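Side-chain contacts in octaprenyl Pyrophosphate Synthase (Helicobacter pylori, PDB 3TC1), which probably condenses isopentenyl diphosphate units onto an allylic diphosphate primer, with magnesium, to build the octaprenyl diphosphate chain: residues M119-L122 / I123-L127; T163-F166 / I167-S170. One frame throughout, in Å; residues are numbered along the deposited sequence.

Contact 1. Residues M119-L122 / I123-L127; sequences MGEL and IAQAL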
ATOM      1  N   MET B 119       0.336 -19.490   0.516  1.00 29.09           N
ATOM      2  CA  MET B 119      -0.432 -20.008   1.642  1.00 29.45           C
ATOM      3  C   MET B 119      -1.742 -20.676   1.233  1.00 29.68           C
ATOM      4  O   MET B 119      -2.370 -21.362   2.039  1.00 29.60           O
ATOM      5  CB  MET B 119      -0.746 -18.874   2.624  1.00 30.96           C
ATOM      6  CG  MET B 119       0.456 -18.327   3.388  1.00 31.73           C
ATOM      7  SD  MET B 119       1.077 -19.497   4.618  1.00 33.60           S
ATOM      8  CE  MET B 119       2.776 -18.972   4.736  1.00 34.60           C
ATOM      9  N   GLY B 120      -2.159 -20.482  -0.010  1.00 25.48           N
ATOM     10  CA  GLY B 120      -3.416 -21.069  -0.434  1.00 25.98           C
ATOM     11  C   GLY B 120      -4.491 -19.996  -0.447  1.00 26.09           C
ATOM     12  O   GLY B 120      -4.395 -18.998   0.270  1.00 23.10           O
ATOM     13  N   GLU B 121      -5.525 -20.209  -1.252  1.00 24.91           N
ATOM     14  CA  GLU B 121      -6.608 -19.246  -1.400  1.00 25.61           C
ATOM     15  C   GLU B 121      -7.381 -18.857  -0.143  1.00 23.58           C
ATOM     16  O   GLU B 121      -7.716 -17.686   0.033  1.00 23.94           O
ATOM     17  CB  GLU B 121      -7.591 -19.747  -2.456  1.00 45.33           C
ATOM     18  CG  GLU B 121      -8.714 -18.780  -2.749  1.00 48.75           C
ATOM     19  CD  GLU B 121      -9.649 -19.295  -3.817  1.00 53.29           C
ATOM     20  OE1 GLU B 121     -10.206 -20.399  -3.637  1.00 57.21           O
ATOM     21  OE2 GLU B 121      -9.827 -18.597  -4.833  1.00 54.06           O
ATOM     22  N   LEU B 122      -7.686 -19.825   0.714  1.00 25.76           N
ATOM     23  CA  LEU B 122      -8.440 -19.537   1.932  1.00 25.24           C
ATOM     24  C   LEU B 122      -7.735 -18.529   2.820  1.00 24.42           C
ATOM     25  O   LEU B 122      -8.338 -17.558   3.277  1.00 22.89           O
ATOM     26  CB  LEU B 122      -8.695 -20.814   2.735  1.00 36.14           C
ATOM     27  CG  LEU B 122      -9.926 -21.642   2.369  1.00 37.96           C
ATOM     28  CD1 LEU B 122     -10.044 -22.822   3.325  1.00 38.55           C
ATOM     29  CD2 LEU B 122     -11.171 -20.767   2.448  1.00 37.76           C
ATOM     30  N   ILE B 123      -6.457 -18.773   3.076  1.00 24.57           N
ATOM     31  CA  ILE B 123      -5.674 -17.878   3.911  1.00 22.96           C
ATOM     32  C   ILE B 123      -5.399 -16.572   3.168  1.00 22.92           C
ATOM     33  O   ILE B 123      -5.525 -15.489   3.740  1.00 24.39           O
ATOM     34  CB  ILE B 123      -4.344 -18.559   4.332  1.00 19.85           C
ATOM     35  CG1 ILE B 123      -4.647 -19.691   5.322  1.00 17.25           C
ATOM     36  CG2 ILE B 123      -3.390 -17.538   4.942  1.00 18.34           C
ATOM     37  CD1 ILE B 123      -3.472 -20.611   5.598  1.00 18.15           C
ATOM     38  N   ALA B 124      -5.040 -16.669   1.890  1.00 19.28           N
ATOM     39  CA  ALA B 124      -4.755 -15.476   1.095  1.00 18.55           C
ATOM     40  C   ALA B 124      -5.948 -14.524   1.072  1.00 17.49           C
ATOM     41  O   ALA B 124      -5.778 -13.311   1.149  1.00 17.96           O
ATOM     42  CB  ALA B 124      -4.372 -15.864  -0.331  1.00 20.28           C
ATOM     43  N   GLN B 125      -7.153 -15.072   0.960  1.00 16.89           N
ATOM     44  CA  GLN B 125      -8.348 -14.238   0.929  1.00 18.25           C
ATOM     45  C   GLN B 125      -8.688 -13.649   2.292  1.00 17.86           C
ATOM     46  O   GLN B 125      -9.115 -12.504   2.380  1.00 16.04           O
ATOM     47  CB  GLN B 125      -9.542 -15.029   0.398  1.00 27.06           C
ATOM     48  CG  GLN B 125      -9.434 -15.365  -1.079  1.00 30.80           C
ATOM     49  CD  GLN B 125     -10.742 -15.852  -1.666  1.00 35.80           C
ATOM     50  OE1 GLN B 125     -10.804 -16.233  -2.833  1.00 40.85           O
ATOM     51  NE2 GLN B 125     -11.796 -15.837  -0.861  1.00 37.57           N
ATOM     52  N   ALA B 126      -8.505 -14.428   3.353  1.00 20.26           N
ATOM     53  CA  ALA B 126      -8.805 -13.935   4.693  1.00 20.84           C
ATOM     54  C   ALA B 126      -7.922 -12.740   5.029  1.00 20.30           C
ATOM     55  O   ALA B 126      -8.407 -11.705   5.492  1.00 20.08           O
ATOM     56  CB  ALA B 126      -8.610 -15.044   5.722  1.00 20.68           C
ATOM     57  N   LEU B 127      -6.625 -12.864   4.783  1.00 17.51           N
ATOM     58  CA  LEU B 127      -5.729 -11.759   5.091  1.00 19.15           C
ATOM     59  C   LEU B 127      -5.830 -10.588   4.117  1.00 20.89           C
ATOM     60  O   LEU B 127      -5.793  -9.434   4.546  1.00 21.06           O
ATOM     61  CB  LEU B 127      -4.280 -12.244   5.179  1.00 18.35           C
ATOM     62  CG  LEU B 127      -3.933 -13.081   6.416  1.00 17.93           C
ATOM     63  CD1 LEU B 127      -2.455 -13.399   6.397  1.00 18.18           C
ATOM     64  CD2 LEU B 127      -4.288 -12.318   7.688  1.00 18.41           C
TER
HETATM   65  O   HOH W   1      -5.383 -21.489   2.604  1.00 34.21           O
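A chi1 of -70° sets CG1 of Ile-123 beside its own amide N and swings CG2 to the far side, where it meets Met-119 CB at 3.8 Å. The methionine chain bends at chi2 (-71°), so the thioether turns off from the isoleucine and only the base of the side chain touches. The CD1 arm of Ile-123 runs back past the carbonyl of Met-119, CD1 to O 3.8 Å. That carbonyl does not bond the isoleucine directly: a water donates to Met-119 O and accepts from Ile-123 N at 3.0 Å, which satisfies an amide of the first helical turn. The setting is the N-terminus of helix 121-144, where Gly-120 is the N-cap residue, with a positive phi (102°) that suits glycine. Regular helical bonding starts at its carbonyl, Ala-124 N donating to Gly-120 O at 2.9 Å, followed by Gln-125 N to Glu-121 O at 2.8 Å. On the outer side the extended chains of Glu-121 and Gln-125 run side by side in the same direction, and both pack on Lys-118 of the second subunit. Ile-123 faces inward instead, against Leu-62, Leu-116 and Ile-176 of three neighbouring helices.

Contact 2. Residues T163-F166 / I167-S170; sequences TAHF and IEAS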
ATOM      1  N   THR B 163      -8.740  -2.463  13.686  1.00 14.09           N
ATOM      2  CA  THR B 163      -8.027  -3.334  14.612  1.00 15.58           C
ATOM      3  C   THR B 163      -8.536  -4.754  14.817  1.00 14.13           C
ATOM      4  O   THR B 163      -7.780  -5.712  14.674  1.00 14.76           O
ATOM      5  CB  THR B 163      -7.945  -2.686  16.023  1.00 19.64           C
ATOM      6  OG1 THR B 163      -7.275  -1.424  15.937  1.00 23.07           O
ATOM      7  CG2 THR B 163      -7.185  -3.591  16.987  1.00 18.34           C
ATOM      8  N   ALA B 164      -9.807  -4.891  15.169  1.00 16.69           N
ATOM      9  CA  ALA B 164     -10.373  -6.201  15.475  1.00 16.79           C
ATOM     10  C   ALA B 164     -10.334  -7.264  14.385  1.00 17.11           C
ATOM     11  O   ALA B 164      -9.843  -8.367  14.617  1.00 15.30           O
ATOM     12  CB  ALA B 164     -11.795  -6.034  15.986  1.00 19.60           C
ATOM     13  N   HIS B 165     -10.860  -6.945  13.208  1.00 17.85           N
ATOM     14  CA  HIS B 165     -10.901  -7.906  12.106  1.00 18.91           C
ATOM     15  C   HIS B 165      -9.556  -8.445  11.635  1.00 17.49           C
ATOM     16  O   HIS B 165      -9.473  -9.581  11.179  1.00 17.48           O
ATOM     17  CB  HIS B 165     -11.667  -7.312  10.923  1.00 29.37           C
ATOM     18  CG  HIS B 165     -13.148  -7.259  11.138  1.00 33.30           C
ATOM     19  ND1 HIS B 165     -13.912  -8.391  11.327  1.00 36.48           N
ATOM     20  CD2 HIS B 165     -14.001  -6.211  11.221  1.00 35.93           C
ATOM     21  CE1 HIS B 165     -15.173  -8.042  11.516  1.00 36.67           C
ATOM     22  NE2 HIS B 165     -15.255  -6.725  11.456  1.00 37.73           N
ATOM     23  N   PHE B 166      -8.507  -7.638  11.726  1.00 16.19           N
ATOM     24  CA  PHE B 166      -7.189  -8.092  11.311  1.00 14.81           C
ATOM     25  C   PHE B 166      -6.690  -9.178  12.271  1.00 17.39           C
ATOM     26  O   PHE B 166      -6.155 -10.205  11.840  1.00 16.43           O
ATOM     27  CB  PHE B 166      -6.224  -6.903  11.263  1.00 17.53           C
ATOM     28  CG  PHE B 166      -4.821  -7.263  10.865  1.00 18.72           C
ATOM     29  CD1 PHE B 166      -4.575  -8.268   9.933  1.00 19.77           C
ATOM     30  CD2 PHE B 166      -3.742  -6.567  11.396  1.00 18.61           C
ATOM     31  CE1 PHE B 166      -3.269  -8.572   9.536  1.00 18.80           C
ATOM     32  CE2 PHE B 166      -2.435  -6.861  11.005  1.00 20.78           C
ATOM     33  CZ  PHE B 166      -2.201  -7.868  10.072  1.00 19.75           C
ATOM     34  N   ILE B 167      -6.865  -8.964  13.573  1.00 18.70           N
ATOM     35  CA  ILE B 167      -6.437  -9.970  14.545  1.00 16.97           C
ATOM     36  C   ILE B 167      -7.301 -11.216  14.333  1.00 16.72           C
ATOM     37  O   ILE B 167      -6.806 -12.347  14.354  1.00 18.10           O
ATOM     38  CB  ILE B 167      -6.584  -9.450  15.998  1.00 17.98           C
ATOM     39  CG1 ILE B 167      -5.635  -8.268  16.211  1.00 17.14           C
ATOM     40  CG2 ILE B 167      -6.256 -10.565  16.998  1.00 16.36           C
ATOM     41  CD1 ILE B 167      -5.778  -7.577  17.561  1.00 20.32           C
ATOM     42  N   GLU B 168      -8.592 -11.001  14.117  1.00 17.66           N
ATOM     43  CA  GLU B 168      -9.510 -12.105  13.858  1.00 15.93           C
ATOM     44  C   GLU B 168      -9.011 -12.902  12.653  1.00 17.55           C
ATOM     45  O   GLU B 168      -8.925 -14.132  12.701  1.00 16.59           O
ATOM     46  CB  GLU B 168     -10.908 -11.573  13.549  1.00 19.28           C
ATOM     47  CG  GLU B 168     -11.861 -12.632  13.006  1.00 19.88           C
ATOM     48  CD  GLU B 168     -13.188 -12.056  12.552  1.00 25.19           C
ATOM     49  OE1 GLU B 168     -13.179 -11.026  11.850  1.00 28.36           O
ATOM     50  OE2 GLU B 168     -14.239 -12.639  12.886  1.00 27.40           O
ATOM     51  N   ALA B 169      -8.686 -12.188  11.575  1.00 14.53           N
ATOM     52  CA  ALA B 169      -8.211 -12.818  10.343  1.00 16.15           C
ATOM     53  C   ALA B 169      -6.871 -13.514  10.516  1.00 14.31           C
ATOM     54  O   ALA B 169      -6.607 -14.542   9.884  1.00 16.86           O
ATOM     55  CB  ALA B 169      -8.115 -11.779   9.227  1.00 11.25           C
ATOM     56  N   SER B 170      -6.012 -12.952  11.356  1.00 13.01           N
ATOM     57  CA  SER B 170      -4.702 -13.548  11.584  1.00 13.32           C
ATOM     58  C   SER B 170      -4.821 -14.881  12.322  1.00 14.12           C
ATOM     59  O   SER B 170      -4.132 -15.847  11.990  1.00 13.40           O
ATOM     60  CB  SER B 170      -3.812 -12.595  12.385  1.00 17.50           C
ATOM     61  OG  SER B 170      -3.568 -11.407  11.658  1.00 20.11           O
TER
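Helix 152-177 is one of the long helices of the all-alpha prenyl synthase fold, and here two side-chain bonds lie along a single stretch of it. His-165 and Glu-168, three residues apart, point the same way; His-165 ND1 donates to Glu-168 OE1 at 2.8 Å with an N-H...O angle of 161°. The oxygen sits at the ring edge, close to the imidazole plane, while the carboxylate is turned 33° from the ring. Glu-168 reaches the imidazole with an extended chain whose CG lies anti to the backbone N (chi1 169°). This bond limits rotation of the imidazole, and Leu-190 of helix 182-205 packs against both residues. At the next residue, Phe-166, the carbonyl O accepts twice from Ser-170: from N at 2.8 Å and from OG at 2.9 Å, the two donors approaching from opposite faces of the carbonyl plane. The buried hydroxyl is thereby satisfied within its own helix, and OG also lies 3.6 Å from Phe-166 CE1, oblique to the ring. That ring packs between helices, touching Val-66, Ile-69 and Leu-134. A serine hydroxyl returned to the carbonyl four residues earlier is a familiar way for a serine inside a helix to satisfy its hydroxyl, here within a polyprenyl synthetase helical bundle.

In the fold
From the N terminus, the chain runs through helix 38-44, which packs on contact 2, then helix 53-80, which packs against both contacts, and helix 92-116. Contact 1 follows at the turn into helix 121-144, and contact 2 lies within the next helix, 152-177. Each contact is a local turn of its own helix, so neither closes a long loop; they stand in series, neither nesting nor crossing. Their centres are about 14 Å apart, yet the helices meet directly: Leu-127 CD2 packs 3.9 Å from Ala-169 O, and Ala-126 O lies 3.7 Å from Ala-169 CB. Contact 1 is at the periphery beside the second subunit, whereas contact 2 is buried near the centre, its Thr-163 side chain about 9 Å from bound magnesium.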